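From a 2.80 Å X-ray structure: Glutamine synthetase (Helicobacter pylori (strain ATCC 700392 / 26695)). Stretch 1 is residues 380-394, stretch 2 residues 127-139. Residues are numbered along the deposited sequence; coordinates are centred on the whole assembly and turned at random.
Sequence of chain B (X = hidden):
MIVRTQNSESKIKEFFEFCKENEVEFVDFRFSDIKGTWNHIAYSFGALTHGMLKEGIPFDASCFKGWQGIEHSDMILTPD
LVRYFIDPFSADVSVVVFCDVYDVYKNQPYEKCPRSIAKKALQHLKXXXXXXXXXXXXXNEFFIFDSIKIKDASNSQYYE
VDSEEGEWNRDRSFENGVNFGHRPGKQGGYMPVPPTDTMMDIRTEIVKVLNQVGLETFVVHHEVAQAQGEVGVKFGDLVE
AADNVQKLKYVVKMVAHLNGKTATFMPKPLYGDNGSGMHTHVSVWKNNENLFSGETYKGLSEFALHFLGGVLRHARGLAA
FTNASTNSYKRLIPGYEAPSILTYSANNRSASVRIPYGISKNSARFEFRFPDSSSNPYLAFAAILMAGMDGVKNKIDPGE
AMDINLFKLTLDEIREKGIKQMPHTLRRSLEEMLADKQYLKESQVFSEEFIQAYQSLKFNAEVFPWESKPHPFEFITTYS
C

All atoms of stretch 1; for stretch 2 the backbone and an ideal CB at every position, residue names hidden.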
# COMPACT_ATOMS: atom_id res chain seq x y z
N ALA B 380 -0.23 54.55 4.62
CA ALA B 380 -1.68 54.70 4.47
C ALA B 380 -2.21 55.83 5.35
O ALA B 380 -2.86 56.77 4.86
CB ALA B 380 -2.39 53.38 4.80
N PHE B 381 -1.94 55.77 6.66
CA PHE B 381 -2.46 56.81 7.55
C PHE B 381 -1.89 58.17 7.17
O PHE B 381 -2.64 59.15 7.01
CB PHE B 381 -2.14 56.49 9.00
CG PHE B 381 -2.78 55.24 9.48
CD1 PHE B 381 -3.83 54.68 8.79
CD2 PHE B 381 -2.32 54.62 10.62
CE1 PHE B 381 -4.42 53.54 9.23
CE2 PHE B 381 -2.90 53.47 11.06
CZ PHE B 381 -3.96 52.93 10.36
N ALA B 382 -0.56 58.24 7.00
CA ALA B 382 0.07 59.48 6.57
C ALA B 382 -0.62 60.06 5.35
O ALA B 382 -0.96 61.24 5.32
CB ALA B 382 1.55 59.25 6.29
N ALA B 383 -0.80 59.25 4.31
CA ALA B 383 -1.44 59.74 3.08
C ALA B 383 -2.92 60.13 3.28
O ALA B 383 -3.39 61.13 2.74
CB ALA B 383 -1.28 58.70 1.98
N ILE B 384 -3.68 59.34 4.03
CA ILE B 384 -5.06 59.72 4.29
C ILE B 384 -5.13 61.09 4.94
O ILE B 384 -5.97 61.93 4.57
CB ILE B 384 -5.77 58.64 5.11
CG1 ILE B 384 -6.22 57.53 4.17
CG2 ILE B 384 -6.92 59.23 5.90
CD1 ILE B 384 -6.41 56.21 4.83
N LEU B 385 -4.23 61.36 5.90
CA LEU B 385 -4.26 62.66 6.55
C LEU B 385 -3.83 63.77 5.60
O LEU B 385 -4.44 64.83 5.58
CB LEU B 385 -3.42 62.66 7.81
CG LEU B 385 -3.36 64.06 8.42
CD1 LEU B 385 -4.72 64.58 8.91
CD2 LEU B 385 -2.35 64.06 9.58
N MET B 386 -2.82 63.52 4.77
CA MET B 386 -2.39 64.55 3.82
C MET B 386 -3.48 64.86 2.80
O MET B 386 -3.52 65.96 2.25
CB MET B 386 -1.13 64.12 3.06
CG MET B 386 0.14 63.95 3.88
SD MET B 386 0.71 65.37 4.81
CE MET B 386 1.27 66.47 3.51
N ALA B 387 -4.36 63.91 2.51
CA ALA B 387 -5.41 64.18 1.53
C ALA B 387 -6.58 64.90 2.16
O ALA B 387 -7.26 65.68 1.47
CB ALA B 387 -5.91 62.90 0.90
N GLY B 388 -6.88 64.60 3.42
CA GLY B 388 -7.93 65.33 4.09
C GLY B 388 -7.54 66.77 4.36
O GLY B 388 -8.38 67.67 4.22
N MET B 389 -6.26 67.02 4.61
CA MET B 389 -5.83 68.38 4.92
C MET B 389 -5.87 69.26 3.68
O MET B 389 -6.22 70.44 3.77
CB MET B 389 -4.43 68.39 5.52
CG MET B 389 -4.34 67.91 6.94
SD MET B 389 -2.63 67.93 7.53
CE MET B 389 -2.36 69.71 7.56
N ASP B 390 -5.52 68.70 2.53
CA ASP B 390 -5.75 69.40 1.28
C ASP B 390 -7.21 69.82 1.17
O ASP B 390 -7.52 70.94 0.75
CB ASP B 390 -5.36 68.49 0.11
CG ASP B 390 -5.01 69.25 -1.14
OD1 ASP B 390 -4.05 70.05 -1.10
OD2 ASP B 390 -5.70 69.05 -2.16
N GLY B 391 -8.12 68.95 1.62
CA GLY B 391 -9.54 69.27 1.56
C GLY B 391 -9.91 70.48 2.39
O GLY B 391 -10.75 71.30 1.99
N VAL B 392 -9.33 70.60 3.59
CA VAL B 392 -9.64 71.72 4.46
C VAL B 392 -8.99 73.00 3.95
O VAL B 392 -9.58 74.09 3.98
CB VAL B 392 -9.21 71.42 5.91
CG1 VAL B 392 -9.34 72.67 6.77
CG2 VAL B 392 -10.03 70.30 6.49
N LYS B 393 -7.76 72.88 3.44
CA LYS B 393 -7.07 74.03 2.87
C LYS B 393 -7.87 74.59 1.71
O LYS B 393 -8.19 75.78 1.68
CB LYS B 393 -5.66 73.63 2.43
CG LYS B 393 -4.70 73.29 3.60
CD LYS B 393 -3.42 72.60 3.14
CE LYS B 393 -2.41 73.60 2.58
NZ LYS B 393 -1.69 74.36 3.66
N ASN B 394 -8.24 73.73 0.76
CA ASN B 394 -8.91 74.16 -0.46
C ASN B 394 -10.43 74.09 -0.38
O ASN B 394 -11.10 74.11 -1.43
CB ASN B 394 -8.42 73.34 -1.66
CG ASN B 394 -6.95 73.48 -1.87
OD1 ASN B 394 -6.22 73.82 -0.93
ND2 ASN B 394 -6.49 73.26 -3.09
N UNK B 127 1.71 71.85 12.74
CA UNK B 127 2.37 73.07 12.28
C UNK B 127 1.42 73.99 11.55
O UNK B 127 1.52 75.21 11.69
CB UNK B 127 3.55 72.72 11.37
N UNK B 128 0.47 73.42 10.81
CA UNK B 128 -0.47 74.22 10.02
C UNK B 128 -1.57 74.84 10.87
O UNK B 128 -2.36 75.64 10.33
CB UNK B 128 -1.10 73.36 8.92
N UNK B 129 -1.74 74.42 12.13
CA UNK B 129 -2.75 75.03 12.95
C UNK B 129 -4.14 74.48 12.77
O UNK B 129 -5.05 74.89 13.51
CB UNK B 129 -2.77 76.54 12.68
N UNK B 130 -4.39 73.69 11.73
CA UNK B 130 -5.71 73.12 11.50
C UNK B 130 -6.13 72.19 12.65
O UNK B 130 -7.33 72.08 12.95
CB UNK B 130 -5.73 72.36 10.17
N UNK B 131 -5.18 71.43 13.21
CA UNK B 131 -5.46 70.50 14.29
C UNK B 131 -4.29 70.28 15.24
O UNK B 131 -3.16 70.69 14.97
CB UNK B 131 -5.89 69.16 13.70
N UNK B 132 -4.59 69.62 16.37
CA UNK B 132 -3.55 69.18 17.31
C UNK B 132 -3.21 67.71 17.13
O UNK B 132 -2.04 67.33 17.00
CB UNK B 132 -4.00 69.43 18.75
N UNK B 133 -4.24 66.87 17.17
CA UNK B 133 -4.11 65.43 17.08
C UNK B 133 -4.92 64.97 15.88
O UNK B 133 -5.83 65.67 15.44
CB UNK B 133 -4.57 64.74 18.37
N UNK B 134 -4.52 63.85 15.28
CA UNK B 134 -5.33 63.18 14.27
C UNK B 134 -5.51 61.74 14.73
O UNK B 134 -4.53 60.98 14.78
CB UNK B 134 -4.69 63.25 12.88
N UNK B 135 -6.74 61.38 15.12
CA UNK B 135 -7.01 60.07 15.69
C UNK B 135 -7.41 59.08 14.60
O UNK B 135 -8.31 59.37 13.81
CB UNK B 135 -8.11 60.17 16.75
N UNK B 136 -6.77 57.90 14.60
CA UNK B 136 -7.07 56.83 13.65
C UNK B 136 -7.38 55.54 14.39
O UNK B 136 -6.67 55.16 15.32
CB UNK B 136 -5.90 56.62 12.68
N UNK B 137 -8.37 54.81 13.87
CA UNK B 137 -8.79 53.55 14.44
C UNK B 137 -9.11 52.50 13.40
O UNK B 137 -10.17 52.55 12.78
CB UNK B 137 -10.01 53.77 15.34
N UNK B 138 -8.24 51.51 13.24
CA UNK B 138 -8.33 50.52 12.17
C UNK B 138 -8.98 49.22 12.66
O UNK B 138 -8.72 48.76 13.78
CB UNK B 138 -6.94 50.23 11.60
N UNK B 139 -9.85 48.66 11.83
CA UNK B 139 -10.38 47.31 12.02
C UNK B 139 -9.73 46.44 10.95
O UNK B 139 -10.11 46.52 9.78
CB UNK B 139 -11.91 47.27 11.93

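Stretch 1 is a helix through residue 393, and the side chains of Phe381, Ile384, Leu385, Met389 and Val392 point from it toward stretch 2. Stretch 2 ends in a strand, 133-139, whose axis comes within 10.6 Å of the helix axis at 129° between N-to-C directions. What follows tests each position against that mostly apolar surface.

Position 127 has helical angles (-72/-35), and its CB points sideways with no atom of stretch 1 within 5.5 Å. Stretch 1 hardly restricts the choice; the residue is Asp127, which makes no contact here.

At position 128 the CB points toward the helix, 4.1 Å from Met389 CE and 5.4 Å from Lys393 NZ. So near a methyl group, a small side chain such as alanine, serine or threonine fits most easily. Ser128 is found, in the p rotamer; its OG lies 3.3 Å from Met389 CE, a contact rather than a hydrogen bond across the stretches, and OG is hydrogen-bonded just outside them.

Position 129 is decided by its backbone: phi is +83°, and a CB would be jammed against the carbonyl O of the preceding residue. Glycine is called for, and Gly129 is the first residue to leave the helix.

The CB of 130 points toward the helix but remains 5.0 Å from both Val392 CG1 and Met389 CE. That leaves a gap for a medium-sized apolar chain: leucine, isoleucine or methionine. Leu130, m at chi1 and t at chi2, fills it: its CD1 is 4.1 Å from Val392 CG1, 4.1 Å from Lys393 CG and 4.3 Å from Met389 CE.

At 131 the ideal CB would point toward stretch 1 without coming within 5.5 Å of it. The extended angles (-150/169) do not demand glycine, so Gly131 could not be inferred from this contact. Positions 132 and 133 are out of reach and left open by the helix; they hold Asp132, bonded elsewhere in the structure through OD2, and Val133.

Position 134 brings its CB to 4.1 Å from Leu385 CD2, already packing distance. Alanine suits this well, though other small residues could be considered. Ala134 makes that contact with its CB alone.

Position 135 is out of reach, so its Tyr135 is not predicted by stretch 1.

At 136 the CB points toward the helix, 4.6 Å from Phe381 CD2, with Ile384 and Leu385 farther along. A large apolar side chain is favoured, aromatic or long aliphatic. Phe136 forms an offset stack with Phe381, centroids 4.8 Å apart and planes at 30°. Phe381 CB also sits over its face, 4.2 Å from the Phe136 ring centroid, while at the ring edge Ile384 CG2 is 3.7 Å from Phe136 CE2.

Position 137 points away, and its angles (-140/107) suit many residues; it is Gly137. Position 138 turns back, its CB 4.2 Å from Phe381 CZ near that ring's plane, favouring a small apolar group: Ala138. Position 139, out of reach, is Glu139.

Stretch 2 127-139: DSGLGDVAYFGAE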
# COMPACT_ATOMS: atom_id res chain seq x y z
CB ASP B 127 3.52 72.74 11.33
CG ASP B 127 4.71 72.08 12.01
OD1 ASP B 127 4.62 71.81 13.23
OD2 ASP B 127 5.71 71.80 11.30
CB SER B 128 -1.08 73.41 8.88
OG SER B 128 -2.06 72.50 9.33
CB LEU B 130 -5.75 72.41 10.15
CG LEU B 130 -5.42 73.43 9.06
CD1 LEU B 130 -5.33 72.80 7.67
CD2 LEU B 130 -6.39 74.62 9.09
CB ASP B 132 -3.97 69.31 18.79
CG ASP B 132 -4.25 70.72 19.26
OD1 ASP B 132 -3.79 71.74 18.66
OD2 ASP B 132 -4.87 70.80 20.34
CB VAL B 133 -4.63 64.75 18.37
CG1 VAL B 133 -4.27 63.28 18.36
CG2 VAL B 133 -4.12 65.46 19.60
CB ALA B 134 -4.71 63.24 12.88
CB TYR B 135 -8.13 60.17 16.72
CG TYR B 135 -7.71 60.79 18.02
CD1 TYR B 135 -6.92 60.09 18.91
CD2 TYR B 135 -8.13 62.08 18.38
CE1 TYR B 135 -6.52 60.64 20.12
CE2 TYR B 135 -7.75 62.64 19.60
CZ TYR B 135 -6.94 61.91 20.47
OH TYR B 135 -6.53 62.41 21.69
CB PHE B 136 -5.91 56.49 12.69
CG PHE B 136 -5.72 57.45 11.56
CD1 PHE B 136 -5.17 58.70 11.78
CD2 PHE B 136 -6.08 57.10 10.27
CE1 PHE B 136 -4.99 59.57 10.72
CE2 PHE B 136 -5.90 57.98 9.22
CZ PHE B 136 -5.36 59.20 9.45
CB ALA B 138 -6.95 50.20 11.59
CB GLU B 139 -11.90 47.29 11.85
CG GLU B 139 -12.68 48.39 12.56
CD GLU B 139 -14.12 48.49 12.02
OE1 GLU B 139 -14.46 47.71 11.11
OE2 GLU B 139 -14.90 49.35 12.49
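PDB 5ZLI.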